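Local coordinates for putative gdp-fucose protein o-fucosyltransferase 1 (Caenorhabditis elegans, PDB 3ZY2) that belongs to the GDP-fucose protein O-fucosyltransferase family, a set of glycosyltransferases of the GT-B clan, and binds guanosine-5'-diphosphate, at residues A[224-238]-A[250-262]. Numbering follows the deposited sequence.
Sequences WVRVCEHIDTTTNRP and HHLGTLTKEICSP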
loop_
_atom_site.group_PDB
_atom_site.type_symbol
_atom_site.label_atom_id
_atom_site.label_comp_id
_atom_site.label_asym_id
_atom_site.label_seq_id
_atom_site.Cartn_x
_atom_site.Cartn_y
_atom_site.Cartn_z
ATOM N N TRP A 224 20.001 -13.294 -6.880
ATOM C CA TRP A 224 19.602 -12.948 -8.243
ATOM C C TRP A 224 19.223 -14.180 -9.043
ATOM O O TRP A 224 18.215 -14.197 -9.745
ATOM C CB TRP A 224 20.736 -12.222 -8.963
ATOM C CG TRP A 224 20.360 -11.747 -10.340
ATOM C CD1 TRP A 224 20.697 -12.327 -11.522
ATOM C CD2 TRP A 224 19.533 -10.629 -10.657
ATOM N NE1 TRP A 224 20.162 -11.616 -12.568
ATOM C CE2 TRP A 224 19.448 -10.561 -12.067
ATOM C CE3 TRP A 224 18.887 -9.656 -9.892
ATOM C CZ2 TRP A 224 18.731 -9.562 -12.725
ATOM C CZ3 TRP A 224 18.175 -8.659 -10.541
ATOM C CH2 TRP A 224 18.101 -8.620 -11.938
ATOM N N VAL A 225 20.050 -15.213 -8.960
ATOM C CA VAL A 225 19.792 -16.407 -9.759
ATOM C C VAL A 225 18.444 -17.008 -9.350
ATOM O O VAL A 225 17.731 -17.572 -10.182
ATOM C CB VAL A 225 20.962 -17.436 -9.715
ATOM C CG1 VAL A 225 22.305 -16.724 -9.912
ATOM C CG2 VAL A 225 20.953 -18.269 -8.430
ATOM N N ARG A 226 18.087 -16.833 -8.081
ATOM C CA ARG A 226 16.800 -17.302 -7.573
ATOM C C ARG A 226 15.616 -16.476 -8.086
ATOM O O ARG A 226 14.571 -17.037 -8.414
ATOM C CB ARG A 226 16.805 -17.396 -6.045
ATOM C CG ARG A 226 17.710 -18.509 -5.502
ATOM C CD ARG A 226 17.427 -18.804 -4.031
ATOM N NE ARG A 226 17.187 -17.572 -3.280
ATOM C CZ ARG A 226 18.098 -16.924 -2.557
ATOM N NH1 ARG A 226 19.341 -17.386 -2.446
ATOM N NH2 ARG A 226 17.751 -15.807 -1.928
ATOM N N VAL A 227 15.787 -15.155 -8.145
ATOM C CA VAL A 227 14.822 -14.254 -8.780
ATOM C C VAL A 227 14.514 -14.688 -10.226
ATOM O O VAL A 227 13.347 -14.795 -10.630
ATOM C CB VAL A 227 15.334 -12.778 -8.711
ATOM C CG1 VAL A 227 14.657 -11.860 -9.738
ATOM C CG2 VAL A 227 15.178 -12.229 -7.297
ATOM N N CYS A 228 15.565 -14.978 -10.988
ATOM C CA CYS A 228 15.427 -15.369 -12.380
ATOM C C CYS A 228 14.776 -16.743 -12.535
ATOM O O CYS A 228 13.998 -16.963 -13.466
ATOM C CB CYS A 228 16.795 -15.358 -13.056
ATOM S SG CYS A 228 17.589 -13.721 -13.025
ATOM N N GLU A 229 15.100 -17.659 -11.626
ATOM C CA GLU A 229 14.598 -19.033 -11.736
ATOM C C GLU A 229 13.092 -19.108 -11.463
ATOM O O GLU A 229 12.441 -20.098 -11.801
ATOM C CB GLU A 229 15.400 -19.999 -10.849
ATOM C CG GLU A 229 15.080 -19.944 -9.358
ATOM C CD GLU A 229 16.065 -20.735 -8.502
ATOM O OE1 GLU A 229 17.149 -21.112 -9.010
ATOM O OE2 GLU A 229 15.750 -20.974 -7.314
ATOM N N HIS A 230 12.547 -18.046 -10.873
ATOM C CA HIS A 230 11.110 -17.953 -10.622
ATOM C C HIS A 230 10.299 -17.402 -11.802
ATOM O O HIS A 230 9.067 -17.386 -11.751
ATOM C CB HIS A 230 10.834 -17.129 -9.361
ATOM C CG HIS A 230 11.017 -17.893 -8.088
ATOM N ND1 HIS A 230 12.203 -17.895 -7.382
ATOM C CD2 HIS A 230 10.166 -18.684 -7.392
ATOM C CE1 HIS A 230 12.073 -18.650 -6.306
ATOM N NE2 HIS A 230 10.846 -19.141 -6.288
ATOM N N ILE A 231 10.980 -16.950 -12.854
ATOM C CA ILE A 231 10.298 -16.387 -14.024
ATOM C C ILE A 231 9.230 -17.333 -14.579
ATOM O O ILE A 231 9.508 -18.501 -14.875
ATOM C CB ILE A 231 11.296 -15.942 -15.130
ATOM C CG1 ILE A 231 11.976 -14.641 -14.699
ATOM C CG2 ILE A 231 10.573 -15.768 -16.483
ATOM C CD1 ILE A 231 13.213 -14.278 -15.497
ATOM N N ASP A 232 8.011 -16.807 -14.688
ATOM C CA ASP A 232 6.894 -17.524 -15.304
ATOM C C ASP A 232 6.710 -16.993 -16.725
ATOM O O ASP A 232 6.125 -15.920 -16.940
ATOM C CB ASP A 232 5.617 -17.360 -14.472
ATOM C CG ASP A 232 4.428 -18.124 -15.051
ATOM O OD1 ASP A 232 4.459 -18.475 -16.249
ATOM O OD2 ASP A 232 3.453 -18.364 -14.307
ATOM N N THR A 233 7.235 -17.748 -17.688
ATOM C CA THR A 233 7.235 -17.336 -19.084
ATOM C C THR A 233 5.858 -17.338 -19.747
ATOM O O THR A 233 5.689 -16.788 -20.839
ATOM C CB THR A 233 8.187 -18.199 -19.926
ATOM O OG1 THR A 233 8.026 -17.854 -21.305
ATOM C CG2 THR A 233 7.874 -19.681 -19.759
ATOM N N THR A 234 4.884 -17.981 -19.113
ATOM C CA THR A 234 3.545 -18.041 -19.685
ATOM C C THR A 234 2.812 -16.721 -19.434
ATOM O O THR A 234 2.104 -16.222 -20.312
ATOM C CB THR A 234 2.731 -19.235 -19.135
ATOM O OG1 THR A 234 2.834 -19.261 -17.706
ATOM C CG2 THR A 234 3.254 -20.546 -19.692
ATOM N N THR A 235 2.989 -16.159 -18.239
ATOM C CA THR A 235 2.359 -14.879 -17.911
ATOM C C THR A 235 3.212 -13.694 -18.391
ATOM O O THR A 235 2.683 -12.618 -18.687
ATOM C CB THR A 235 1.989 -14.762 -16.406
ATOM O OG1 THR A 235 1.407 -13.479 -16.147
ATOM C CG2 THR A 235 3.187 -14.951 -15.494
ATOM N N ASN A 236 4.528 -13.905 -18.461
ATOM C CA ASN A 236 5.445 -12.941 -19.069
ATOM C C ASN A 236 5.227 -11.497 -18.601
ATOM O O ASN A 236 5.173 -10.579 -19.415
ATOM C CB ASN A 236 5.333 -13.064 -20.604
ATOM C CG ASN A 236 6.346 -12.221 -21.355
ATOM O OD1 ASN A 236 6.045 -11.670 -22.427
ATOM N ND2 ASN A 236 7.560 -12.162 -20.843
ATOM N N ARG A 237 5.095 -11.300 -17.289
ATOM C CA ARG A 237 4.939 -9.948 -16.743
ATOM C C ARG A 237 6.280 -9.250 -16.652
ATOM O O ARG A 237 7.325 -9.914 -16.577
ATOM C CB ARG A 237 4.315 -9.977 -15.345
ATOM C CG ARG A 237 2.908 -10.543 -15.308
ATOM C CD ARG A 237 1.961 -9.768 -16.215
ATOM N NE ARG A 237 0.576 -10.158 -15.969
ATOM C CZ ARG A 237 -0.470 -9.771 -16.697
ATOM N NH1 ARG A 237 -0.315 -8.967 -17.745
ATOM N NH2 ARG A 237 -1.686 -10.193 -16.370
ATOM N N PRO A 238 6.263 -7.901 -16.635
ATOM C CA PRO A 238 7.487 -7.176 -16.323
ATOM C C PRO A 238 8.083 -7.637 -15.003
ATOM O O PRO A 238 7.357 -7.937 -14.022
ATOM C CB PRO A 238 7.016 -5.730 -16.207
ATOM C CG PRO A 238 5.859 -5.674 -17.161
ATOM C CD PRO A 238 5.154 -6.985 -16.961
ATOM N N HIS A 250 6.086 -5.893 -22.196
ATOM C CA HIS A 250 6.819 -6.914 -22.968
ATOM C C HIS A 250 6.289 -7.125 -24.386
ATOM O O HIS A 250 6.232 -8.259 -24.875
ATOM C CB HIS A 250 6.847 -8.252 -22.215
ATOM C CG HIS A 250 7.758 -8.270 -21.025
ATOM N ND1 HIS A 250 8.439 -7.156 -20.577
ATOM C CD2 HIS A 250 8.073 -9.272 -20.173
ATOM C CE1 HIS A 250 9.143 -7.479 -19.507
ATOM N NE2 HIS A 250 8.942 -8.757 -19.243
ATOM N N HIS A 251 5.932 -6.033 -25.058
ATOM C CA HIS A 251 5.352 -6.143 -26.402
ATOM C C HIS A 251 6.329 -6.697 -27.444
ATOM O O HIS A 251 5.905 -7.217 -28.476
ATOM C CB HIS A 251 4.723 -4.816 -26.855
ATOM C CG HIS A 251 5.716 -3.741 -27.174
ATOM N ND1 HIS A 251 6.365 -3.659 -28.387
ATOM C CD2 HIS A 251 6.153 -2.688 -26.443
ATOM C CE1 HIS A 251 7.165 -2.607 -28.387
ATOM N NE2 HIS A 251 7.053 -2.000 -27.220
ATOM N N LEU A 252 7.625 -6.625 -27.146
ATOM C CA LEU A 252 8.673 -7.065 -28.078
ATOM C C LEU A 252 9.086 -8.537 -27.941
ATOM O O LEU A 252 9.813 -9.058 -28.796
ATOM C CB LEU A 252 9.918 -6.173 -27.946
ATOM C CG LEU A 252 9.842 -4.722 -28.427
ATOM C CD1 LEU A 252 11.133 -3.981 -28.100
ATOM C CD2 LEU A 252 9.554 -4.654 -29.921
ATOM N N GLY A 253 8.645 -9.205 -26.875
ATOM C CA GLY A 253 9.065 -10.584 -26.634
ATOM C C GLY A 253 8.817 -11.133 -25.244
ATOM O O GLY A 253 8.126 -10.519 -24.419
ATOM N N THR A 254 9.399 -12.300 -24.980
ATOM C CA THR A 254 9.233 -12.964 -23.689
ATOM C C THR A 254 10.505 -12.863 -22.856
ATOM O O THR A 254 11.585 -13.169 -23.339
ATOM C CB THR A 254 8.875 -14.461 -23.853
ATOM O OG1 THR A 254 9.936 -15.134 -24.540
ATOM C CG2 THR A 254 7.588 -14.626 -24.650
ATOM N N LEU A 255 10.375 -12.437 -21.605
ATOM C CA LEU A 255 11.497 -12.506 -20.672
ATOM C C LEU A 255 11.837 -13.966 -20.338
ATOM O O LEU A 255 10.987 -14.715 -19.847
ATOM C CB LEU A 255 11.188 -11.723 -19.396
ATOM C CG LEU A 255 12.319 -11.657 -18.367
ATOM C CD1 LEU A 255 13.549 -10.985 -18.993
ATOM C CD2 LEU A 255 11.877 -10.920 -17.095
ATOM N N THR A 256 13.074 -14.364 -20.624
ATOM C CA THR A 256 13.567 -15.704 -20.295
ATOM C C THR A 256 14.625 -15.693 -19.191
ATOM O O THR A 256 15.217 -14.650 -18.885
ATOM C CB THR A 256 14.224 -16.380 -21.503
ATOM O OG1 THR A 256 15.350 -15.597 -21.934
ATOM C CG2 THR A 256 13.227 -16.568 -22.661
ATOM N N LYS A 257 14.866 -16.864 -18.612
ATOM C CA LYS A 257 16.005 -17.097 -17.725
ATOM C C LYS A 257 17.349 -16.736 -18.357
ATOM O O LYS A 257 18.228 -16.235 -17.662
ATOM C CB LYS A 257 16.055 -18.563 -17.307
ATOM C CG LYS A 257 15.253 -18.920 -16.081
ATOM C CD LYS A 257 15.520 -20.385 -15.684
ATOM C CE LYS A 257 17.006 -20.633 -15.350
ATOM N NZ LYS A 257 17.406 -22.080 -15.388
ATOM N N GLU A 258 17.500 -17.010 -19.657
ATOM C CA GLU A 258 18.722 -16.737 -20.430
ATOM C C GLU A 258 19.041 -15.239 -20.457
ATOM O O GLU A 258 20.199 -14.841 -20.506
ATOM C CB GLU A 258 18.579 -17.237 -21.875
ATOM C CG GLU A 258 18.708 -18.742 -22.081
ATOM C CD GLU A 258 18.393 -19.166 -23.514
ATOM O OE1 GLU A 258 17.278 -18.866 -24.006
ATOM O OE2 GLU A 258 19.249 -19.823 -24.151
ATOM N N ILE A 259 18.000 -14.415 -20.448
ATOM C CA ILE A 259 18.162 -12.959 -20.418
ATOM C C ILE A 259 18.394 -12.499 -18.984
ATOM O O ILE A 259 19.252 -11.669 -18.717
ATOM C CB ILE A 259 16.928 -12.268 -21.052
ATOM C CG1 ILE A 259 16.897 -12.548 -22.558
ATOM C CG2 ILE A 259 16.885 -10.762 -20.768
ATOM C CD1 ILE A 259 15.528 -12.342 -23.184
ATOM N N CYS A 260 17.640 -13.058 -18.046
ATOM C CA CYS A 260 17.737 -12.621 -16.662
ATOM C C CYS A 260 19.075 -13.026 -16.035
ATOM O O CYS A 260 19.706 -12.242 -15.323
ATOM C CB CYS A 260 16.587 -13.227 -15.857
ATOM S SG CYS A 260 16.376 -12.576 -14.203
ATOM N N SER A 261 19.488 -14.257 -16.313
ATOM C CA SER A 261 20.688 -14.839 -15.720
ATOM C C SER A 261 21.451 -15.659 -16.762
ATOM O O SER A 261 21.349 -16.893 -16.772
ATOM C CB SER A 261 20.288 -15.720 -14.519
ATOM O OG SER A 261 21.429 -16.069 -13.758
ATOM N N PRO A 262 22.202 -14.987 -17.657
ATOM C CA PRO A 262 22.987 -15.705 -18.669
ATOM C C PRO A 262 23.985 -16.661 -18.026
ATOM O O PRO A 262 24.521 -16.362 -16.943
ATOM C CB PRO A 262 23.767 -14.603 -19.400
ATOM C CG PRO A 262 23.186 -13.339 -18.966
ATOM C CD PRO A 262 22.441 -13.538 -17.684
#
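C228 and C260 are joined by a disulfide that pins helix 222-229 to the short helix 257-260, in the part of this GT-B-clan glycosyltransferase that follows strand 213-218. The sulfurs, SG of C228 and SG of C260, lie 2.0 Å apart with a torsion of -68° about the S-S bond. Cysteine suits both positions because its short side chain brings the sulfurs to bonding distance between closely spaced helices. C260 turns its SG anti to its backbone N, which aims it at the facing helix.

W224 adds a polar bond beside this covalent one. Its indole NE1 donates to the backbone O of C260 at 2.9 Å, with an N-H...O angle of 156°; the oxygen sits at the ring edge, whereas the donor stands above the carbonyl plane. N331 ND2 also bonds this oxygen, giving the buried carbonyl two donors. Tryptophan suits the site because its rim supplies the N-H while SG of C228 rests over one face. The same side chain comes to about 4 Å from bound guanosine-5'-diphosphate, which places the disulfide region beside the nucleotide site. T256, at the N-cap of helix 257-260, accepts from I259 N through OG1.

Apolar packing centres on I231, whose beta-branch fills two directions at once. CD1 lies 3.6 Å from CB of C260 and 4.0 Å from CD2 of L255, while CG2 meets the L255 carbonyl oxygen. CG of K257 lies 3.5 Å from the backbone O of C228.

Farther along, N236 and H250 meet with amide and ring planes 45° apart. The guanidinium of R237 pairs with E137 and with K160 O, both of the second subunit. The backbone N of P238 lies over one face of the H250 ring, toward its rim and 3.8 Å above the plane.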